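Local coordinates for SPCC18.06c protein (Schizosaccharomyces pombe, PDB 2P51) that removes poly(A) tails from mRNA as a metal-dependent 3'-exoribonuclease, serving as a catalytic subunit of the CCR4-NOT deadenylase complex, at residues Val48-Glu53 against Ala174-Ala179; Ala78-Leu83 against Ser169-Ala174; Pro184-Ala187 against Glu191-Lys194. All blocks are in the same frame, centred on the assembly; numbering follows the deposited sequence.

Contact 1: residues Val48-Glu53 against Ala174-Ala179; sequences VSMDTE and AYLLKA. With MG (magnesium ion), chain C; MG (magnesium ion), chain B.
The metal-bearing strand of the DEDD nuclease fold rests on helix 170-181 through M50, T52, Y175 and L176, the two elements running nearly at right angles (82°). L176 CD1 fills the join: in the conformer described, one of two deposited, it lies 3.7 Å from T52 CG2 and 4.0 Å from M50 SD. The methionine bends at chi2 and chi3 and meets the leucine tip to tip, whereas T52 and L176 run past one another in opposite directions. With chi1 at 73°, T52 OG1 sits between its backbone N and carbonyl carbon; it approaches Y175 CD1 obliquely at 4.2 Å, and its hydrogen bond goes to D172, a second-shell grip on that metal ligand. The alternation of the strand then builds the active site on the other face. D51 bridges two magnesium ions, OD1 binding the chain B ion at 2.0 Å and OD2 the chain C ion at 2.1 Å. E53 OE2 joins the chain C ion at 2.1 Å, and D172 and D241 supply the remaining acidic ligands, one to each ion. A water on the chain C ion donates to T52 O over 2.7 Å, tying the strand backbone to the metal shell.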
ATOM      1  N   VAL A  48      -1.144  -8.116  -6.813  1.00 12.26           N
ATOM      2  CA  VAL A  48      -1.115  -6.656  -6.652  1.00 11.88           C
ATOM      3  C   VAL A  48      -0.215  -6.265  -5.483  1.00 11.65           C
ATOM      4  O   VAL A  48      -0.533  -6.707  -4.350  1.00 12.46           O
ATOM      5  CB  VAL A  48      -2.520  -6.144  -6.363  1.00 12.06           C
ATOM      6  CG1 VAL A  48      -2.484  -4.619  -6.172  1.00 13.52           C
ATOM      7  CG2 VAL A  48      -3.528  -6.517  -7.462  1.00 13.55           C
ATOM      8  N   SER A  49       0.827  -5.484  -5.710  1.00 12.10           N
ATOM      9  CA  SER A  49       1.711  -5.013  -4.620  1.00 10.64           C
ATOM     10  C   SER A  49       1.344  -3.580  -4.294  1.00 10.26           C
ATOM     11  O   SER A  49       1.085  -2.831  -5.271  1.00 11.57           O
ATOM     12  CB  SER A  49       3.200  -5.127  -4.999  1.00 14.51           C
ATOM     13  OG  SER A  49       3.466  -6.525  -5.243  1.00 14.57           O
ATOM     14  N   MET A  50       1.333  -3.230  -2.997  1.00 10.86           N
ATOM     15  CA  MET A  50       0.742  -1.940  -2.626  1.00 10.35           C
ATOM     16  C   MET A  50       1.588  -1.236  -1.583  1.00 10.42           C
ATOM     17  O   MET A  50       2.213  -1.879  -0.718  1.00 12.75           O
ATOM     18  CB  MET A  50      -0.693  -2.167  -2.102  1.00 11.41           C
ATOM     19  CG  MET A  50      -1.455  -0.968  -1.608  1.00 14.00           C
ATOM     20  SD  MET A  50      -1.111  -0.577   0.138  1.00 15.39           S
ATOM     21  CE  MET A  50      -2.105  -1.877   0.915  1.00 14.59           C
ATOM     22  N   ASP A  51       1.535   0.099  -1.718  1.00 10.94           N
ATOM     23  CA  ASP A  51       2.085   0.990  -0.701  1.00 11.17           C
ATOM     24  C   ASP A  51       1.212   2.241  -0.611  1.00 10.46           C
ATOM     25  O   ASP A  51       0.463   2.482  -1.602  1.00 12.01           O
ATOM     26  CB  ASP A  51       3.532   1.428  -1.003  1.00 13.19           C
ATOM     27  CG  ASP A  51       4.182   2.190   0.148  1.00 13.74           C
ATOM     28  OD1 ASP A  51       3.864   1.863   1.319  1.00 13.49           O
ATOM     29  OD2 ASP A  51       4.991   3.084  -0.173  1.00 16.26           O
ATOM     30  N   THR A  52       1.317   3.014   0.475  1.00 12.05           N
ATOM     31  CA  THR A  52       0.609   4.289   0.492  1.00 11.08           C
ATOM     32  C   THR A  52       1.548   5.364   1.055  1.00 10.32           C
ATOM     33  O   THR A  52       2.509   5.058   1.750  1.00 14.11           O
ATOM     34  CB  THR A  52      -0.661   4.327   1.379  1.00 12.67           C
ATOM     35  OG1 THR A  52      -0.288   4.347   2.756  1.00 13.64           O
ATOM     36  CG2 THR A  52      -1.572   3.105   1.098  1.00 12.75           C
ATOM     37  N   GLU A  53       1.298   6.628   0.713  1.00 11.71           N
ATOM     38  CA  GLU A  53       1.967   7.714   1.404  1.00 11.20           C
ATOM     39  C   GLU A  53       0.862   8.515   2.138  1.00 11.44           C
ATOM     40  O   GLU A  53      -0.262   8.675   1.623  1.00 13.82           O
ATOM     41  CB  GLU A  53       2.748   8.629   0.470  1.00 12.57           C
ATOM     42  CG  GLU A  53       3.786   7.961  -0.419  1.00 14.00           C
ATOM     43  CD  GLU A  53       4.840   7.189   0.322  1.00 14.82           C
ATOM     44  OE1 GLU A  53       5.283   7.594   1.403  1.00 16.29           O
ATOM     45  OE2 GLU A  53       5.253   6.109  -0.203  1.00 16.43           O
ATOM     46  N   ALA A 174      -4.844  -0.077   6.440  1.00 14.66           N
ATOM     47  CA  ALA A 174      -5.872   0.723   7.119  1.00 14.10           C
ATOM     48  C   ALA A 174      -6.329   1.848   6.198  1.00 14.41           C
ATOM     49  O   ALA A 174      -7.544   2.163   6.139  1.00 15.47           O
ATOM     50  CB  ALA A 174      -5.401   1.233   8.467  1.00 15.59           C
ATOM     51  N   TYR A 175      -5.401   2.481   5.462  1.00 14.39           N
ATOM     52  CA  TYR A 175      -5.830   3.589   4.577  1.00 13.98           C
ATOM     53  C   TYR A 175      -6.718   3.072   3.457  1.00 13.81           C
ATOM     54  O   TYR A 175      -7.653   3.795   3.081  1.00 15.92           O
ATOM     55  CB  TYR A 175      -4.606   4.312   4.004  1.00 14.13           C
ATOM     56  CG  TYR A 175      -4.220   5.474   4.919  1.00 13.33           C
ATOM     57  CD1 TYR A 175      -3.093   5.499   5.711  1.00 14.33           C
ATOM     58  CD2 TYR A 175      -5.088   6.554   4.945  1.00 14.07           C
ATOM     59  CE1 TYR A 175      -2.769   6.585   6.538  1.00 14.49           C
ATOM     60  CE2 TYR A 175      -4.796   7.616   5.757  1.00 14.76           C
ATOM     61  CZ  TYR A 175      -3.657   7.643   6.549  1.00 14.22           C
ATOM     62  OH  TYR A 175      -3.443   8.747   7.328  1.00 16.20           O
ATOM     63  N   LEU A 176      -6.458   1.874   2.954  1.00 15.43           N
ATOM     64  CA  LEU A 176      -7.318   1.374   1.888  1.00 15.07           C
ATOM     65  C   LEU A 176      -8.674   1.001   2.481  1.00 16.47           C
ATOM     66  O   LEU A 176      -9.721   1.254   1.852  1.00 16.87           O
ATOM     67  CB  LEU A 176      -6.739   0.182   1.107  0.75 17.38           C
ATOM     68  CG  LEU A 176      -5.936   0.609  -0.148  0.75 19.56           C
ATOM     69  CD1 LEU A 176      -4.646   1.303   0.273  0.75 15.36           C
ATOM     70  CD2 LEU A 176      -5.698  -0.585  -1.052  0.75 25.53           C
ATOM     71  N   LEU A 177      -8.639   0.417   3.709  1.00 15.37           N
ATOM     72  CA  LEU A 177      -9.993   0.116   4.259  1.00 14.33           C
ATOM     73  C   LEU A 177     -10.770   1.368   4.559  1.00 16.78           C
ATOM     74  O   LEU A 177     -11.999   1.437   4.329  1.00 19.08           O
ATOM     75  CB  LEU A 177      -9.866  -0.779   5.505  1.00 16.64           C
ATOM     76  CG  LEU A 177     -11.171  -1.368   6.053  1.00 21.35           C
ATOM     77  CD1 LEU A 177     -11.684  -2.485   5.134  1.00 27.85           C
ATOM     78  CD2 LEU A 177     -11.011  -1.889   7.475  1.00 22.41           C
ATOM     79  N   LYS A 178     -10.123   2.392   5.076  1.00 14.83           N
ATOM     80  CA  LYS A 178     -10.761   3.697   5.316  1.00 14.53           C
ATOM     81  C   LYS A 178     -11.358   4.255   4.032  1.00 16.59           C
ATOM     82  O   LYS A 178     -12.472   4.765   3.948  1.00 19.80           O
ATOM     83  CB  LYS A 178      -9.738   4.677   5.910  1.00 14.56           C
ATOM     84  CG  LYS A 178     -10.172   6.122   5.938  1.00 16.04           C
ATOM     85  CD  LYS A 178      -9.079   7.036   6.506  1.00 14.72           C
ATOM     86  CE  LYS A 178      -9.574   8.503   6.554  1.00 17.02           C
ATOM     87  NZ  LYS A 178      -8.388   9.400   6.854  1.00 15.43           N
ATOM     88  N   ALA A 179     -10.620   4.189   2.925  1.00 17.26           N
ATOM     89  CA  ALA A 179     -11.113   4.694   1.660  1.00 21.34           C
ATOM     90  C   ALA A 179     -12.351   3.905   1.251  1.00 21.43           C
ATOM     91  O   ALA A 179     -13.395   4.480   0.887  1.00 22.62           O
ATOM     92  CB  ALA A 179     -10.050   4.579   0.587  1.00 24.12           C
TER
HETATM   93 MG    MG C2002       6.280   4.495   0.650  0.86 15.85          MG
HETATM   94 MG    MG B2001       4.338   1.247   3.215  1.00 14.74          MG
HETATM   95  O   HOH W   1       3.702   2.980   4.142  1.00 14.45           O
HETATM   96  O   HOH W   2       5.071   4.628   2.395  0.78 15.06           O
HETATM   97  O   HOH W   3       5.072  -0.576   2.596  0.91 13.04           O
HETATM   98  O   HOH W   4       6.132   2.121   3.016  0.98 18.10           O
HETATM   99  O   HOH W   5       4.867   0.483   5.132  0.94 14.63           O

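Contact 2: residues Ala78-Leu83 against Ser169-Ala174; sequences ANVDSL and SGYDFA. With MG (magnesium ion), chain B.
V80 and Y171 bury the most surface where the C-terminal end of helix 69-82 leans on the start of helix 170-181, with A174 as the third member. The helical segments run roughly in the same direction, 35° apart, their axes 10.3 Å apart at closest approach. Both V80 methyls reach A174 CB at 4.0 Å, CG1 from its place anti to the backbone N (chi1 174°); CG2 in addition presses obliquely on the Y171 ring, 3.5 Å from CD2. N79 adds its CB at the ring's edge, 4.2 Å from Y171 CE2, and its amide is occupied by the backbone of V58, A59 and T75. F54 lies against the same tyrosine ring with its plane nearly parallel. With an alanine in place of V80, both methyls go, and the Y171 ring and A174 would probably be left facing a gap. On the helix face turned away from V80, D172 OD2 binds magnesium at 2.1 Å, and OD1 accepts a hydrogen bond from a metal-bound water at 2.6 Å. Side chains of 78-83 and 169-174 thus pack without a hydrogen bond; directed bonds come one turn on, from K178 NZ to V80 O and Y175 OH to L83 O.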
ATOM      1  N   ALA A  78      -6.017   6.002  15.563  1.00 19.81           N
ATOM      2  CA  ALA A  78      -6.115   7.425  15.869  1.00 22.91           C
ATOM      3  C   ALA A  78      -5.596   8.234  14.701  1.00 19.78           C
ATOM      4  O   ALA A  78      -6.179   9.250  14.320  1.00 27.71           O
ATOM      5  CB  ALA A  78      -5.351   7.758  17.152  1.00 25.42           C
ATOM      6  N   ASN A  79      -4.469   7.834  14.137  1.00 17.95           N
ATOM      7  CA  ASN A  79      -3.857   8.674  13.087  1.00 16.94           C
ATOM      8  C   ASN A  79      -4.482   8.448  11.722  1.00 15.24           C
ATOM      9  O   ASN A  79      -4.743   9.423  11.001  1.00 18.71           O
ATOM     10  CB  ASN A  79      -2.321   8.433  13.046  1.00 17.54           C
ATOM     11  CG  ASN A  79      -1.677   9.091  14.267  1.00 18.16           C
ATOM     12  OD1 ASN A  79      -1.373  10.278  14.205  1.00 18.95           O
ATOM     13  ND2 ASN A  79      -1.477   8.373  15.361  1.00 20.12           N
ATOM     14  N   VAL A  80      -4.739   7.182  11.370  1.00 14.88           N
ATOM     15  CA  VAL A  80      -5.320   6.924  10.043  1.00 14.61           C
ATOM     16  C   VAL A  80      -6.693   7.546   9.967  1.00 14.71           C
ATOM     17  O   VAL A  80      -7.058   8.111   8.916  1.00 17.02           O
ATOM     18  CB  VAL A  80      -5.362   5.420   9.725  1.00 14.21           C
ATOM     19  CG1 VAL A  80      -6.105   5.191   8.428  1.00 16.30           C
ATOM     20  CG2 VAL A  80      -3.961   4.820   9.614  1.00 15.27           C
ATOM     21  N   ASP A  81      -7.470   7.454  11.051  1.00 15.26           N
ATOM     22  CA  ASP A  81      -8.808   8.056  10.968  1.00 15.49           C
ATOM     23  C   ASP A  81      -8.729   9.575  10.706  1.00 16.04           C
ATOM     24  O   ASP A  81      -9.647  10.088  10.075  1.00 19.92           O
ATOM     25  CB  ASP A  81      -9.576   7.903  12.269  1.00 17.72           C
ATOM     26  CG  ASP A  81     -10.297   6.589  12.450  1.00 18.14           C
ATOM     27  OD1 ASP A  81     -10.413   5.761  11.525  1.00 19.37           O
ATOM     28  OD2 ASP A  81     -10.778   6.396  13.599  1.00 20.25           O
ATOM     29  N   SER A  82      -7.673  10.230  11.224  1.00 17.34           N
ATOM     30  CA  SER A  82      -7.622  11.674  11.255  1.00 17.04           C
ATOM     31  C   SER A  82      -6.856  12.372  10.141  1.00 16.23           C
ATOM     32  O   SER A  82      -7.082  13.554   9.869  1.00 23.11           O
ATOM     33  CB  SER A  82      -6.976  12.108  12.603  1.00 26.87           C
ATOM     34  OG  SER A  82      -8.036  11.973  13.565  1.00 37.08           O
ATOM     35  N   LEU A  83      -5.966  11.629   9.507  1.00 16.12           N
ATOM     36  CA  LEU A  83      -5.041  12.205   8.550  1.00 14.87           C
ATOM     37  C   LEU A  83      -5.351  11.660   7.168  1.00 15.81           C
ATOM     38  O   LEU A  83      -5.533  10.440   7.005  1.00 18.06           O
ATOM     39  CB  LEU A  83      -3.587  11.863   8.889  1.00 14.98           C
ATOM     40  CG  LEU A  83      -3.079  12.367  10.264  1.00 18.45           C
ATOM     41  CD1 LEU A  83      -1.590  12.008  10.433  1.00 18.84           C
ATOM     42  CD2 LEU A  83      -3.297  13.861  10.398  1.00 20.00           C
ATOM     43  N   SER A 169       2.563  -3.420   6.860  1.00 13.83           N
ATOM     44  CA  SER A 169       1.379  -3.005   6.151  1.00 16.90           C
ATOM     45  C   SER A 169       0.242  -2.432   6.993  1.00 16.24           C
ATOM     46  O   SER A 169      -0.792  -2.135   6.397  1.00 15.86           O
ATOM     47  CB  SER A 169       0.773  -4.229   5.382  1.00 20.41           C
ATOM     48  OG  SER A 169       0.415  -5.176   6.409  1.00 24.19           O
ATOM     49  N   GLY A 170       0.345  -2.288   8.324  1.00 15.30           N
ATOM     50  CA  GLY A 170      -0.823  -1.889   9.131  1.00 15.03           C
ATOM     51  C   GLY A 170      -1.424  -0.580   8.640  1.00 15.46           C
ATOM     52  O   GLY A 170      -2.638  -0.481   8.403  1.00 16.01           O
ATOM     53  N   TYR A 171      -0.601   0.463   8.528  1.00 14.74           N
ATOM     54  CA  TYR A 171      -1.148   1.744   8.076  1.00 13.98           C
ATOM     55  C   TYR A 171      -1.615   1.673   6.635  1.00 13.50           C
ATOM     56  O   TYR A 171      -2.687   2.234   6.334  1.00 14.00           O
ATOM     57  CB  TYR A 171      -0.118   2.904   8.212  1.00 14.09           C
ATOM     58  CG  TYR A 171       0.005   3.452   9.615  1.00 14.78           C
ATOM     59  CD1 TYR A 171       0.665   2.732  10.631  1.00 16.47           C
ATOM     60  CD2 TYR A 171      -0.495   4.718   9.960  1.00 15.11           C
ATOM     61  CE1 TYR A 171       0.795   3.243  11.924  1.00 16.89           C
ATOM     62  CE2 TYR A 171      -0.352   5.201  11.259  1.00 15.46           C
ATOM     63  CZ  TYR A 171       0.280   4.494  12.244  1.00 17.87           C
ATOM     64  OH  TYR A 171       0.413   4.985  13.535  1.00 19.85           O
ATOM     65  N   ASP A 172      -0.841   1.059   5.758  1.00 13.51           N
ATOM     66  CA  ASP A 172      -1.161   1.015   4.341  1.00 13.92           C
ATOM     67  C   ASP A 172      -2.517   0.346   4.111  1.00 13.61           C
ATOM     68  O   ASP A 172      -3.408   0.859   3.390  1.00 15.00           O
ATOM     69  CB  ASP A 172      -0.029   0.306   3.610  1.00 13.21           C
ATOM     70  CG  ASP A 172       1.268   1.046   3.521  1.00 13.09           C
ATOM     71  OD1 ASP A 172       1.199   2.300   3.678  1.00 13.71           O
ATOM     72  OD2 ASP A 172       2.368   0.469   3.355  1.00 13.80           O
ATOM     73  N   PHE A 173      -2.712  -0.824   4.758  1.00 14.22           N
ATOM     74  CA  PHE A 173      -4.004  -1.516   4.609  1.00 14.63           C
ATOM     75  C   PHE A 173      -5.109  -0.701   5.293  1.00 16.11           C
ATOM     76  O   PHE A 173      -6.252  -0.657   4.788  1.00 16.33           O
ATOM     77  CB  PHE A 173      -3.993  -2.913   5.227  1.00 17.79           C
ATOM     78  CG  PHE A 173      -3.664  -4.057   4.301  1.00 15.95           C
ATOM     79  CD1 PHE A 173      -4.285  -4.178   3.065  1.00 16.72           C
ATOM     80  CD2 PHE A 173      -2.731  -5.000   4.654  1.00 14.85           C
ATOM     81  CE1 PHE A 173      -4.026  -5.210   2.145  1.00 15.23           C
ATOM     82  CE2 PHE A 173      -2.477  -6.036   3.774  1.00 16.55           C
ATOM     83  CZ  PHE A 173      -3.083  -6.162   2.539  1.00 17.77           C
ATOM     84  N   ALA A 174      -4.844  -0.077   6.440  1.00 14.66           N
ATOM     85  CA  ALA A 174      -5.872   0.723   7.119  1.00 14.10           C
ATOM     86  C   ALA A 174      -6.329   1.848   6.198  1.00 14.41           C
ATOM     87  O   ALA A 174      -7.544   2.163   6.139  1.00 15.47           O
ATOM     88  CB  ALA A 174      -5.401   1.233   8.467  1.00 15.59           C
TER
HETATM   89 MG    MG B2001       4.338   1.247   3.215  1.00 14.74          MG
HETATM   90  O   HOH W   1       3.702   2.980   4.142  1.00 14.45           O
HETATM   91  O   HOH W   3       5.072  -0.576   2.596  0.91 13.04           O
HETATM   92  O   HOH W   4       6.132   2.121   3.016  0.98 18.10           O
HETATM   93  O   HOH W   5       4.867   0.483   5.132  0.94 14.63           O

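Contact 3: residues Pro184-Ala187 against Glu191-Lys194; sequences PLPA and EFYK
P186 lays its ring against the first turn of helix 189-199, and its carbons meet E191 and then F192 in turn. CB starts the contact 3.6 Å from E191 CB and almost as near to F192 N. Next along the ring, CG stands 3.8 Å from F192 CA and 4.3 Å from F192 CB. CD closes the ring and faces the edge of the F192 phenyl group, near its plane. E191 continues over the proline from the solvent side: in the conformer described, one of two deposited, its extended chain brings CD to 3.7 Å from P186 CB, so even its carboxylate end skirts the ring. Deeper in, L185 and F192 lie side by side and point the same way. A chi1 of 168°, with CG anti to the backbone N, sends the F192 ring alongside L185, whose CD2 meets its edge 4.1 Å from CE1. Y73 meets the same phenyl ring, and its hydroxyl bonds to P186 O, so helix 69-82 backs both sides of the contact. No hydrogen bond joins the two segments. Backbone angles from P184 to P186 are those of polyproline II, and this extended, proline-bearing linker between successive helices 170-181 and 189-199 folds against the helix it leads into.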
ATOM      1  N   PRO A 184     -14.939   5.710  10.400  1.00 19.66           N
ATOM      2  CA  PRO A 184     -13.846   5.424  11.333  1.00 19.99           C
ATOM      3  C   PRO A 184     -13.513   3.942  11.361  1.00 19.17           C
ATOM      4  O   PRO A 184     -14.379   3.069  11.171  1.00 22.03           O
ATOM      5  CB  PRO A 184     -14.413   5.813  12.695  1.00 23.32           C
ATOM      6  CG  PRO A 184     -15.482   6.821  12.364  1.00 25.62           C
ATOM      7  CD  PRO A 184     -16.061   6.459  11.016  1.00 24.86           C
ATOM      8  N   LEU A 185     -12.251   3.606  11.595  1.00 18.92           N
ATOM      9  CA  LEU A 185     -11.846   2.198  11.661  1.00 19.16           C
ATOM     10  C   LEU A 185     -12.466   1.524  12.884  1.00 19.99           C
ATOM     11  O   LEU A 185     -12.869   2.160  13.894  1.00 21.15           O
ATOM     12  CB  LEU A 185     -10.315   2.089  11.683  1.00 18.84           C
ATOM     13  CG  LEU A 185      -9.587   2.579  10.432  1.00 17.95           C
ATOM     14  CD1 LEU A 185      -8.117   2.831  10.759  1.00 19.41           C
ATOM     15  CD2 LEU A 185      -9.751   1.565   9.307  1.00 17.84           C
ATOM     16  N   PRO A 186     -12.572   0.196  12.828  1.00 21.57           N
ATOM     17  CA  PRO A 186     -13.053  -0.532  14.041  1.00 23.05           C
ATOM     18  C   PRO A 186     -12.222  -0.214  15.282  1.00 22.06           C
ATOM     19  O   PRO A 186     -11.017   0.104  15.271  1.00 24.86           O
ATOM     20  CB  PRO A 186     -12.928  -1.993  13.598  1.00 22.27           C
ATOM     21  CG  PRO A 186     -13.030  -1.937  12.099  1.00 20.64           C
ATOM     22  CD  PRO A 186     -12.278  -0.688  11.687  1.00 21.05           C
ATOM     23  N   ALA A 187     -12.828  -0.267  16.475  1.00 24.73           N
ATOM     24  CA  ALA A 187     -12.183   0.085  17.744  1.00 28.29           C
ATOM     25  C   ALA A 187     -11.122  -0.922  18.175  1.00 26.63           C
ATOM     26  O   ALA A 187     -10.143  -0.578  18.853  1.00 31.57           O
ATOM     27  CB  ALA A 187     -13.221   0.196  18.850  1.00 31.78           C
ATOM     28  N   GLU A 191     -11.664  -6.889  15.032  1.00 23.84           N
ATOM     29  CA  GLU A 191     -12.687  -6.478  14.083  1.00 21.69           C
ATOM     30  C   GLU A 191     -12.066  -5.920  12.799  1.00 19.74           C
ATOM     31  O   GLU A 191     -12.541  -6.157  11.689  1.00 20.73           O
ATOM     32  CB  GLU A 191     -13.650  -5.411  14.639  0.73 26.78           C
ATOM     33  CG  GLU A 191     -14.862  -5.128  13.762  0.73 30.42           C
ATOM     34  CD  GLU A 191     -15.890  -4.151  14.298  0.73 34.75           C
ATOM     35  OE1 GLU A 191     -15.969  -3.867  15.519  0.73 41.86           O
ATOM     36  OE2 GLU A 191     -16.698  -3.594  13.500  0.73 45.17           O
ATOM     37  N   PHE A 192     -10.999  -5.139  12.955  1.00 19.26           N
ATOM     38  CA  PHE A 192     -10.308  -4.622  11.784  1.00 17.57           C
ATOM     39  C   PHE A 192      -9.824  -5.783  10.942  1.00 17.84           C
ATOM     40  O   PHE A 192     -10.032  -5.774   9.718  1.00 17.32           O
ATOM     41  CB  PHE A 192      -9.148  -3.773  12.268  1.00 19.00           C
ATOM     42  CG  PHE A 192      -8.144  -3.376  11.219  1.00 17.72           C
ATOM     43  CD1 PHE A 192      -8.446  -2.267  10.433  1.00 20.26           C
ATOM     44  CD2 PHE A 192      -6.956  -4.048  11.026  1.00 18.87           C
ATOM     45  CE1 PHE A 192      -7.552  -1.850   9.454  1.00 19.65           C
ATOM     46  CE2 PHE A 192      -6.098  -3.640  10.033  1.00 17.83           C
ATOM     47  CZ  PHE A 192      -6.369  -2.550   9.228  1.00 18.45           C
ATOM     48  N   TYR A 193      -9.167  -6.765  11.587  1.00 17.37           N
ATOM     49  CA  TYR A 193      -8.606  -7.894  10.882  1.00 17.54           C
ATOM     50  C   TYR A 193      -9.687  -8.674  10.154  1.00 16.45           C
ATOM     51  O   TYR A 193      -9.512  -9.114   9.001  1.00 18.08           O
ATOM     52  CB  TYR A 193      -7.901  -8.790  11.910  1.00 18.90           C
ATOM     53  CG  TYR A 193      -7.176  -9.945  11.245  1.00 21.08           C
ATOM     54  CD1 TYR A 193      -5.970  -9.755  10.553  1.00 22.22           C
ATOM     55  CD2 TYR A 193      -7.728 -11.220  11.329  1.00 21.42           C
ATOM     56  CE1 TYR A 193      -5.333 -10.820   9.958  1.00 21.44           C
ATOM     57  CE2 TYR A 193      -7.082 -12.276  10.721  1.00 22.58           C
ATOM     58  CZ  TYR A 193      -5.906 -12.073  10.041  1.00 20.93           C
ATOM     59  OH  TYR A 193      -5.280 -13.161   9.463  1.00 23.93           O
ATOM     60  N   LYS A 194     -10.822  -8.894  10.796  1.00 18.92           N
ATOM     61  CA  LYS A 194     -11.896  -9.653  10.163  1.00 20.51           C
ATOM     62  C   LYS A 194     -12.381  -9.008   8.877  1.00 21.62           C
ATOM     63  O   LYS A 194     -12.581  -9.634   7.832  1.00 21.28           O
ATOM     64  CB  LYS A 194     -13.060  -9.738  11.153  1.00 23.91           C
ATOM     65  CG  LYS A 194     -14.314 -10.380  10.651  1.00 30.30           C
ATOM     66  CD  LYS A 194     -15.075 -10.756  11.961  1.00 35.51           C
ATOM     67  CE  LYS A 194     -13.989 -10.783  13.052  1.00 42.72           C
ATOM     68  NZ  LYS A 194     -13.209 -12.052  13.049  1.00 68.43           N
TER

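Overall arrangement
The three contacts illustrate how a catalytic helix can be held from several sides. Helix 170-181 serves both contact 1, where it lies against strand 47-53 of the six-stranded mixed sheet, and contact 2, where it meets helix 69-82; their centres are about 9 Å apart and A174 belongs to both. Along the chain, contact 2 is nested within the loop closed by contact 1, and contact 3 follows in series. Its centre lies about 11 Å from contact 2 and 15 Å from contact 1, yet L185 and F192 pack on A174 and L177, and D81 OD1 accepts a hydrogen bond from L185 N. The helix carrying D172 is thus packed on the strand carrying D51 and E53 and on helix 69-82, with contact 3 further from the ions.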